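Local structure of histidine acid phosphatase (4ARU) at residues G61-R65 with F102-A107; D83-A89 with N298-A304; F224-H228 with W246-L250. The protein belongs to branch 2 of the histidine phosphatase superfamily, as a bacterial histidine acid phosphatase. Residues are numbered along the deposited sequence.

Overall arrangement
Following the chain from the N terminus, past strand 9-18, helix 51-70 is the first element of these contacts, then strand 85-89 and helix 93-106. Interaction 1 closes a loop of 36 residues by bringing the two helices together. Interaction 2 starts inside that loop, at 83-89, and closes only at 298-304, 208 residues on, so the two cross. They also touch in space: F102, L103 and L106 rest on V85, V87 and F302, joining helical layer to sheet. Interaction 3, between helices 213-229 and 243-262, follows interaction 1 in series without touching it and is nested inside interaction 2, their centres about 31 Å apart across the chain's centre.

Interaction 1: residues G61-R65 with F102-A107; sequences GGFYR and FLAGLA
This is a close helix-helix contact, glycine against glycine, between helix 51-70 and the C-terminal end of helix 93-106, beside the central sheet. The segment axes come within 7.3 Å and cross at -45°, with G61 opposite G105 (CA to CA 4.1 Å). A CB on G61 would clash with F102 O and L106 N, and one on G105 would sit tight against G61 CA, so the backbones meet directly: L106 CA lies 3.4 Å from G61 O and G62 CA 3.4 Å from G105 O, both CA-H...O contacts. Such glycine-mediated crossings let helices pack unusually close, here in the helical layer on one face of the histidine phosphatase α/β fold, where F102 stacks on F302. Y64 (chi1 m) brings CD2 to 3.7 Å from F102 CE1 and CB to 4.0 Å from L106 CD1. R65 (t, p, t) donates from NH1 to L106 O at 2.9 Å, just before A107 leaves helical geometry, while its NH2 bonds P75 O and N78 O.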
loop_
_atom_site.group_PDB
_atom_site.type_symbol
_atom_site.label_atom_id
_atom_site.label_comp_id
_atom_site.label_asym_id
_atom_site.label_seq_id
_atom_site.Cartn_x
_atom_site.Cartn_y
_atom_site.Cartn_z
ATOM N N GLY A 61 -11.331 -6.782 -8.434
ATOM C CA GLY A 61 -11.055 -7.937 -9.312
ATOM C C GLY A 61 -11.870 -7.869 -10.589
ATOM O O GLY A 61 -11.349 -8.138 -11.670
ATOM N N GLY A 62 -13.153 -7.565 -10.468
ATOM C CA GLY A 62 -14.055 -7.402 -11.630
ATOM C C GLY A 62 -13.583 -6.287 -12.539
ATOM O O GLY A 62 -13.690 -6.409 -13.754
ATOM N N PHE A 63 -13.100 -5.202 -11.967
ATOM C CA PHE A 63 -12.590 -4.099 -12.785
ATOM C C PHE A 63 -11.341 -4.543 -13.545
ATOM O O PHE A 63 -11.216 -4.310 -14.760
ATOM C CB PHE A 63 -12.267 -2.889 -11.915
ATOM C CG PHE A 63 -11.660 -1.757 -12.708
ATOM C CD1 PHE A 63 -12.445 -1.036 -13.608
ATOM C CD2 PHE A 63 -10.300 -1.498 -12.638
ATOM C CE1 PHE A 63 -11.884 -0.008 -14.380
ATOM C CE2 PHE A 63 -9.734 -0.490 -13.406
ATOM C CZ PHE A 63 -10.542 0.245 -14.276
ATOM N N TYR A 64 -10.431 -5.194 -12.842
ATOM C CA TYR A 64 -9.232 -5.724 -13.469
ATOM C C TYR A 64 -9.572 -6.688 -14.600
ATOM O O TYR A 64 -8.949 -6.652 -15.674
ATOM C CB TYR A 64 -8.315 -6.439 -12.461
ATOM C CG TYR A 64 -7.596 -5.584 -11.456
ATOM C CD1 TYR A 64 -6.771 -4.538 -11.834
ATOM C CD2 TYR A 64 -7.724 -5.858 -10.100
ATOM C CE1 TYR A 64 -6.128 -3.770 -10.843
ATOM C CE2 TYR A 64 -7.066 -5.108 -9.134
ATOM C CZ TYR A 64 -6.314 -4.062 -9.511
ATOM O OH TYR A 64 -5.678 -3.379 -8.442
ATOM N N ARG A 65 -10.579 -7.526 -14.390
ATOM C CA ARG A 65 -11.040 -8.422 -15.458
ATOM C C ARG A 65 -11.433 -7.637 -16.701
ATOM O O ARG A 65 -10.973 -7.948 -17.808
ATOM C CB ARG A 65 -12.190 -9.338 -14.993
ATOM C CG ARG A 65 -12.733 -10.269 -16.072
ATOM C CD ARG A 65 -11.588 -11.066 -16.697
ATOM N NE ARG A 65 -11.990 -12.046 -17.716
ATOM C CZ ARG A 65 -12.477 -13.267 -17.459
ATOM N NH1 ARG A 65 -12.639 -13.708 -16.214
ATOM N NH2 ARG A 65 -12.801 -14.067 -18.469
ATOM N N PHE A 102 -9.843 -11.234 -4.732
ATOM C CA PHE A 102 -9.390 -10.827 -6.065
ATOM C C PHE A 102 -9.712 -11.874 -7.100
ATOM O O PHE A 102 -10.313 -11.565 -8.142
ATOM C CB PHE A 102 -7.876 -10.527 -6.046
ATOM C CG PHE A 102 -7.251 -10.471 -7.416
ATOM C CD1 PHE A 102 -7.364 -9.370 -8.246
ATOM C CD2 PHE A 102 -6.538 -11.558 -7.894
ATOM C CE1 PHE A 102 -6.801 -9.344 -9.510
ATOM C CE2 PHE A 102 -5.982 -11.551 -9.154
ATOM C CZ PHE A 102 -6.063 -10.438 -9.949
ATOM N N LEU A 103 -9.422 -13.148 -6.795
ATOM C CA LEU A 103 -9.744 -14.235 -7.731
ATOM C C LEU A 103 -11.258 -14.333 -7.942
ATOM O O LEU A 103 -11.708 -14.564 -9.067
ATOM C CB LEU A 103 -9.191 -15.573 -7.214
ATOM C CG LEU A 103 -7.671 -15.661 -7.181
ATOM C CD1 LEU A 103 -7.320 -16.955 -6.462
ATOM C CD2 LEU A 103 -7.098 -15.617 -8.577
ATOM N N ALA A 104 -12.064 -14.143 -6.887
ATOM C CA ALA A 104 -13.524 -14.256 -7.014
ATOM C C ALA A 104 -14.091 -13.147 -7.912
ATOM O O ALA A 104 -15.080 -13.402 -8.597
ATOM C CB ALA A 104 -14.163 -14.179 -5.660
ATOM N N GLY A 105 -13.469 -11.956 -7.927
ATOM C CA GLY A 105 -13.910 -10.874 -8.797
ATOM C C GLY A 105 -13.356 -10.988 -10.204
ATOM O O GLY A 105 -14.038 -10.736 -11.175
ATOM N N LEU A 106 -12.099 -11.374 -10.299
ATOM C CA LEU A 106 -11.434 -11.545 -11.595
ATOM C C LEU A 106 -12.014 -12.654 -12.403
ATOM O O LEU A 106 -12.144 -12.541 -13.649
ATOM C CB LEU A 106 -9.941 -11.793 -11.397
ATOM C CG LEU A 106 -9.114 -11.773 -12.698
ATOM C CD1 LEU A 106 -8.701 -10.371 -13.012
ATOM C CD2 LEU A 106 -7.899 -12.700 -12.616
ATOM N N ALA A 107 -12.384 -13.750 -11.729
ATOM C CA ALA A 107 -12.752 -15.006 -12.389
ATOM C C ALA A 107 -13.778 -15.741 -11.550
ATOM O O ALA A 107 -13.486 -16.753 -10.926
ATOM C CB ALA A 107 -11.506 -15.844 -12.608
#

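Interaction 2: residues D83-A89 with N298-A304; sequences DAVYVWA and NKILFIA
Two parallel strands, 85-89 and 300-304, lie side by side, their short axes 4.7 Å apart and 17° from parallel. The pairs are V85-I300, Y86-L301, V87-F302, W88-I303 and A89-A304, with CA atoms 4.5 to 5.0 Å apart. The ladder runs I300 N to A84 O, Y86 N to I300 O, F302 N to Y86 O, W88 N to F302 O and A304 N to W88 O, each 2.9 Å. At its start A84 O also accepts K299 N at 2.8 Å, because K299 turns to phi/psi -109/-31 before the strand begins. N298 (chi1 t) reaches forward along its own segment, ND2 donating to I300 O at 3.0 Å, and a water links N298 ND2 (3.3 Å) with D83 O (2.7 Å).

V85, V87, A89, I300, F302 and A304 share one face. V85 and V87 are t and I300 is m,t; V85 CG2 lies 4.2 Å from I300 CD1, and V87 CG1 meets the edge of the F302 ring (chi1 t, chi2 -90°) at CD1, 4.1 Å away. On the other face, Y86 and W88, both chi1 t, lead away from the partner strand; Y86 OH is hydrogen-bonded to P292 O and W88 NE1 to D124 OD2. L301 (t,p) still brings CD1 to 3.6 Å from Y86 CD1.

This is the parallel part of the central sheet of the histidine phosphatase fold. Strand 9-18 flanks 300-305 and strand 115-116 flanks 85-89; helix 93-106 packs on the valine face, and helix 264-282 on L301 and I303.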
loop_
_atom_site.group_PDB
_atom_site.type_symbol
_atom_site.label_atom_id
_atom_site.label_comp_id
_atom_site.label_asym_id
_atom_site.label_seq_id
_atom_site.Cartn_x
_atom_site.Cartn_y
_atom_site.Cartn_z
ATOM N N ASP A 83 -2.761 -21.267 -15.572
ATOM C CA ASP A 83 -1.383 -20.777 -15.742
ATOM C C ASP A 83 -1.309 -19.244 -15.903
ATOM O O ASP A 83 -0.333 -18.637 -15.580
ATOM C CB ASP A 83 -0.783 -21.388 -17.019
ATOM C CG ASP A 83 -0.305 -22.847 -16.859
ATOM O OD1 ASP A 83 -0.087 -23.321 -15.749
ATOM O OD2 ASP A 83 -0.139 -23.522 -17.879
ATOM N N ALA A 84 -2.383 -18.648 -16.366
ATOM C CA ALA A 84 -2.389 -17.205 -16.667
ATOM C C ALA A 84 -2.393 -16.319 -15.452
ATOM O O ALA A 84 -1.900 -15.221 -15.525
ATOM C CB ALA A 84 -3.588 -16.849 -17.538
ATOM N N VAL A 85 -2.970 -16.783 -14.353
ATOM C CA VAL A 85 -3.201 -15.972 -13.177
ATOM C C VAL A 85 -2.584 -16.610 -11.936
ATOM O O VAL A 85 -2.749 -17.796 -11.708
ATOM C CB VAL A 85 -4.699 -15.785 -12.922
ATOM C CG1 VAL A 85 -4.935 -14.876 -11.726
ATOM C CG2 VAL A 85 -5.385 -15.234 -14.175
ATOM N N TYR A 86 -1.834 -15.830 -11.178
ATOM C CA TYR A 86 -1.159 -16.293 -9.995
ATOM C C TYR A 86 -1.236 -15.266 -8.915
ATOM O O TYR A 86 -0.955 -14.112 -9.139
ATOM C CB TYR A 86 0.292 -16.627 -10.304
ATOM C CG TYR A 86 1.105 -17.255 -9.177
ATOM C CD1 TYR A 86 1.645 -16.515 -8.180
ATOM C CD2 TYR A 86 1.429 -18.581 -9.225
ATOM C CE1 TYR A 86 2.420 -17.101 -7.168
ATOM C CE2 TYR A 86 2.174 -19.190 -8.226
ATOM C CZ TYR A 86 2.679 -18.430 -7.197
ATOM O OH TYR A 86 3.483 -18.999 -6.220
ATOM N N VAL A 87 -1.600 -15.700 -7.702
ATOM C CA VAL A 87 -1.635 -14.873 -6.520
ATOM C C VAL A 87 -0.605 -15.333 -5.505
ATOM O O VAL A 87 -0.609 -16.470 -5.128
ATOM C CB VAL A 87 -3.045 -14.851 -5.828
ATOM C CG1 VAL A 87 -2.961 -14.055 -4.552
ATOM C CG2 VAL A 87 -4.112 -14.317 -6.759
ATOM N N TRP A 88 0.225 -14.404 -5.053
ATOM C CA TRP A 88 1.084 -14.590 -3.880
ATOM C C TRP A 88 0.610 -13.646 -2.788
ATOM O O TRP A 88 0.689 -12.443 -2.962
ATOM C CB TRP A 88 2.566 -14.371 -4.174
ATOM C CG TRP A 88 3.416 -14.768 -3.012
ATOM C CD1 TRP A 88 3.916 -13.953 -2.011
ATOM C CD2 TRP A 88 3.736 -16.091 -2.613
ATOM N NE1 TRP A 88 4.553 -14.690 -1.068
ATOM C CE2 TRP A 88 4.483 -15.999 -1.404
ATOM C CE3 TRP A 88 3.545 -17.349 -3.184
ATOM C CZ2 TRP A 88 5.009 -17.118 -0.757
ATOM C CZ3 TRP A 88 4.088 -18.447 -2.550
ATOM C CH2 TRP A 88 4.764 -18.339 -1.322
ATOM N N ALA A 89 0.106 -14.176 -1.683
ATOM C CA ALA A 89 -0.351 -13.362 -0.579
ATOM C C ALA A 89 0.567 -13.507 0.605
ATOM O O ALA A 89 1.117 -14.581 0.834
ATOM C CB ALA A 89 -1.760 -13.790 -0.142
ATOM N N ASN A 298 2.635 -17.124 -17.304
ATOM C CA ASN A 298 1.842 -16.269 -16.421
ATOM C C ASN A 298 1.630 -14.917 -17.061
ATOM O O ASN A 298 2.591 -14.375 -17.636
ATOM C CB ASN A 298 2.548 -16.096 -15.080
ATOM C CG ASN A 298 1.806 -15.154 -14.165
ATOM O OD1 ASN A 298 2.126 -13.942 -14.077
ATOM N ND2 ASN A 298 0.738 -15.633 -13.599
ATOM N N LYS A 299 0.396 -14.430 -17.013
ATOM C CA LYS A 299 0.022 -13.122 -17.546
ATOM C C LYS A 299 -0.301 -12.089 -16.447
ATOM O O LYS A 299 -0.121 -10.876 -16.659
ATOM C CB LYS A 299 -1.196 -13.256 -18.458
ATOM C CG LYS A 299 -1.046 -14.221 -19.624
ATOM C CD LYS A 299 0.164 -13.872 -20.443
ATOM C CE LYS A 299 0.318 -14.795 -21.669
ATOM N NZ LYS A 299 -0.603 -14.392 -22.762
ATOM N N ILE A 300 -0.817 -12.547 -15.313
ATOM C CA ILE A 300 -1.213 -11.682 -14.248
ATOM C C ILE A 300 -0.656 -12.255 -12.946
ATOM O O ILE A 300 -0.984 -13.391 -12.571
ATOM C CB ILE A 300 -2.735 -11.547 -14.121
ATOM C CG1 ILE A 300 -3.360 -10.979 -15.433
ATOM C CG2 ILE A 300 -3.114 -10.676 -12.915
ATOM C CD1 ILE A 300 -4.834 -11.236 -15.500
ATOM N N LEU A 301 0.179 -11.481 -12.292
ATOM C CA LEU A 301 0.768 -11.811 -10.991
ATOM C C LEU A 301 0.211 -10.783 -10.012
ATOM O O LEU A 301 0.476 -9.596 -10.144
ATOM C CB LEU A 301 2.284 -11.814 -11.021
ATOM C CG LEU A 301 3.037 -11.886 -9.693
ATOM C CD1 LEU A 301 2.614 -13.132 -8.935
ATOM C CD2 LEU A 301 4.526 -11.827 -9.848
ATOM N N PHE A 302 -0.605 -11.223 -9.055
ATOM C CA PHE A 302 -1.209 -10.373 -8.049
ATOM C C PHE A 302 -0.529 -10.707 -6.710
ATOM O O PHE A 302 -0.577 -11.882 -6.262
ATOM C CB PHE A 302 -2.719 -10.624 -7.982
ATOM C CG PHE A 302 -3.460 -9.760 -7.017
ATOM C CD1 PHE A 302 -3.639 -10.162 -5.708
ATOM C CD2 PHE A 302 -4.022 -8.543 -7.407
ATOM C CE1 PHE A 302 -4.402 -9.409 -4.825
ATOM C CE2 PHE A 302 -4.767 -7.774 -6.510
ATOM C CZ PHE A 302 -4.931 -8.215 -5.205
ATOM N N ILE A 303 0.015 -9.683 -6.061
ATOM C CA ILE A 303 0.749 -9.805 -4.848
ATOM C C ILE A 303 -0.021 -9.046 -3.788
ATOM O O ILE A 303 -0.177 -7.791 -3.880
ATOM C CB ILE A 303 2.189 -9.274 -4.989
ATOM C CG1 ILE A 303 2.948 -9.968 -6.122
ATOM C CG2 ILE A 303 2.917 -9.410 -3.652
ATOM C CD1 ILE A 303 4.299 -9.338 -6.432
ATOM N N ALA A 304 -0.504 -9.767 -2.773
ATOM C CA ALA A 304 -1.378 -9.182 -1.753
ATOM C C ALA A 304 -0.549 -8.885 -0.512
ATOM O O ALA A 304 -0.186 -9.767 0.245
ATOM C CB ALA A 304 -2.537 -10.136 -1.401
HETATM O O HOH W 1 1.113 -18.882 -13.288
#

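Interaction 3: residues F224-H228 with W246-L250; sequences FLLEH and WNSLL
W246 reaches across from helix 243-262 (chi1 -83°, chi2 114°) and sets the benzo edge of its indole against the face of the H228 imidazole, an edge-to-face pair with planes at 60° and centroids 5.2 Å apart; W246 CZ2 comes to 3.8 Å from H228 CG. With chi1 t and chi2 82°, H228 turns that face to the indole. The tip of the indole points into the backbone of helix 213-229, with W246 CH2 3.5 Å from F224 O, near the ring plane, and W246 CZ3 3.7 Å from L225 CA. Both segments are regular helix; their axes approach no closer than 12.0 Å, with directions at 133°, and even the nearest CA atoms, of L225 and W246, are 8.2 Å apart, so side chains span the gap. L225 CD1 meets L250 CG at 4.1 Å, and F224 (chi1 m) brings CD2 to 4.4 Å from L249 CD1. The pair belongs to the helical part of this histidine phosphatase fold: L359 of helix 359-363 touches L225, H228 and W246, H363 stacks on H228, and M168 and V171 of helix 162-172 pack on F224. No hydrogen bond joins the two segments, so cohesion between them rests on aromatic and apolar contacts, with the tryptophan's reach bridging the gap.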
loop_
_atom_site.group_PDB
_atom_site.type_symbol
_atom_site.label_atom_id
_atom_site.label_comp_id
_atom_site.label_asym_id
_atom_site.label_seq_id
_atom_site.Cartn_x
_atom_site.Cartn_y
_atom_site.Cartn_z
ATOM N N PHE A 224 -10.260 6.153 10.935
ATOM C CA PHE A 224 -11.470 6.823 10.511
ATOM C C PHE A 224 -11.770 6.512 9.046
ATOM O O PHE A 224 -12.912 6.269 8.695
ATOM C CB PHE A 224 -11.346 8.336 10.697
ATOM C CG PHE A 224 -11.117 8.781 12.122
ATOM C CD1 PHE A 224 -11.621 8.106 13.221
ATOM C CD2 PHE A 224 -10.413 9.933 12.352
ATOM C CE1 PHE A 224 -11.404 8.564 14.517
ATOM C CE2 PHE A 224 -10.191 10.404 13.656
ATOM C CZ PHE A 224 -10.675 9.721 14.726
ATOM N N LEU A 225 -10.743 6.522 8.202
ATOM C CA LEU A 225 -10.953 6.220 6.798
ATOM C C LEU A 225 -11.497 4.786 6.649
ATOM O O LEU A 225 -12.367 4.513 5.819
ATOM C CB LEU A 225 -9.636 6.353 6.056
ATOM C CG LEU A 225 -9.793 6.168 4.534
ATOM C CD1 LEU A 225 -9.084 7.286 3.835
ATOM C CD2 LEU A 225 -9.342 4.826 4.032
ATOM N N LEU A 226 -10.932 3.879 7.432
ATOM C CA LEU A 226 -11.402 2.491 7.422
ATOM C C LEU A 226 -12.849 2.372 7.873
ATOM O O LEU A 226 -13.624 1.653 7.269
ATOM C CB LEU A 226 -10.505 1.552 8.220
ATOM C CG LEU A 226 -9.095 1.342 7.677
ATOM C CD1 LEU A 226 -8.137 0.655 8.673
ATOM C CD2 LEU A 226 -9.162 0.520 6.414
ATOM N N GLU A 227 -13.230 3.118 8.907
ATOM C CA GLU A 227 -14.612 3.110 9.379
ATOM C C GLU A 227 -15.553 3.551 8.241
ATOM O O GLU A 227 -16.612 3.002 8.024
ATOM C CB GLU A 227 -14.804 4.083 10.529
ATOM C CG GLU A 227 -14.116 3.666 11.843
ATOM C CD GLU A 227 -14.195 4.733 12.912
ATOM O OE1 GLU A 227 -14.702 5.825 12.601
ATOM O OE2 GLU A 227 -13.777 4.477 14.071
ATOM N N HIS A 228 -15.119 4.588 7.540
ATOM C CA HIS A 228 -15.876 5.117 6.430
ATOM C C HIS A 228 -16.002 4.145 5.260
ATOM O O HIS A 228 -17.079 3.934 4.702
ATOM C CB HIS A 228 -15.259 6.440 5.992
ATOM C CG HIS A 228 -16.081 7.205 4.994
ATOM N ND1 HIS A 228 -17.149 8.000 5.352
ATOM C CD2 HIS A 228 -15.975 7.292 3.646
ATOM C CE1 HIS A 228 -17.640 8.578 4.258
ATOM N NE2 HIS A 228 -16.972 8.133 3.214
ATOM N N TRP A 246 -11.112 15.587 5.771
ATOM C CA TRP A 246 -10.515 14.316 5.417
ATOM C C TRP A 246 -9.095 14.518 4.927
ATOM O O TRP A 246 -8.193 13.775 5.322
ATOM C CB TRP A 246 -11.302 13.604 4.309
ATOM C CG TRP A 246 -12.490 12.818 4.778
ATOM C CD1 TRP A 246 -13.767 13.073 4.506
ATOM C CD2 TRP A 246 -12.469 11.648 5.572
ATOM N NE1 TRP A 246 -14.593 12.138 5.113
ATOM C CE2 TRP A 246 -13.810 11.248 5.785
ATOM C CE3 TRP A 246 -11.446 10.912 6.127
ATOM C CZ2 TRP A 246 -14.150 10.104 6.529
ATOM C CZ3 TRP A 246 -11.759 9.788 6.901
ATOM C CH2 TRP A 246 -13.109 9.411 7.097
ATOM N N ASN A 247 -8.884 15.498 4.051
ATOM C CA ASN A 247 -7.536 15.688 3.514
ATOM C C ASN A 247 -6.574 16.098 4.579
ATOM O O ASN A 247 -5.437 15.632 4.567
ATOM C CB ASN A 247 -7.528 16.712 2.364
ATOM C CG ASN A 247 -8.267 16.230 1.116
ATOM O OD1 ASN A 247 -8.506 15.039 0.945
ATOM N ND2 ASN A 247 -8.653 17.147 0.281
ATOM N N SER A 248 -7.000 16.949 5.492
ATOM C CA SER A 248 -6.123 17.454 6.533
ATOM C C SER A 248 -5.740 16.328 7.483
ATOM O O SER A 248 -4.578 16.196 7.868
ATOM C CB SER A 248 -6.837 18.592 7.285
ATOM O OG SER A 248 -6.038 19.016 8.393
ATOM N N LEU A 249 -6.671 15.461 7.849
ATOM C CA LEU A 249 -6.323 14.349 8.735
ATOM C C LEU A 249 -5.407 13.329 8.052
ATOM O O LEU A 249 -4.407 12.839 8.621
ATOM C CB LEU A 249 -7.585 13.649 9.203
ATOM C CG LEU A 249 -8.543 14.477 10.045
ATOM C CD1 LEU A 249 -9.913 13.783 10.246
ATOM C CD2 LEU A 249 -7.885 14.858 11.382
ATOM N N LEU A 250 -5.703 13.002 6.799
ATOM C CA LEU A 250 -4.885 11.990 6.111
ATOM C C LEU A 250 -3.518 12.544 5.728
ATOM O O LEU A 250 -2.610 11.761 5.538
ATOM C CB LEU A 250 -5.645 11.412 4.889
ATOM C CG LEU A 250 -6.484 10.133 5.180
ATOM C CD1 LEU A 250 -5.680 8.915 5.681
ATOM C CD2 LEU A 250 -7.621 10.461 6.121
#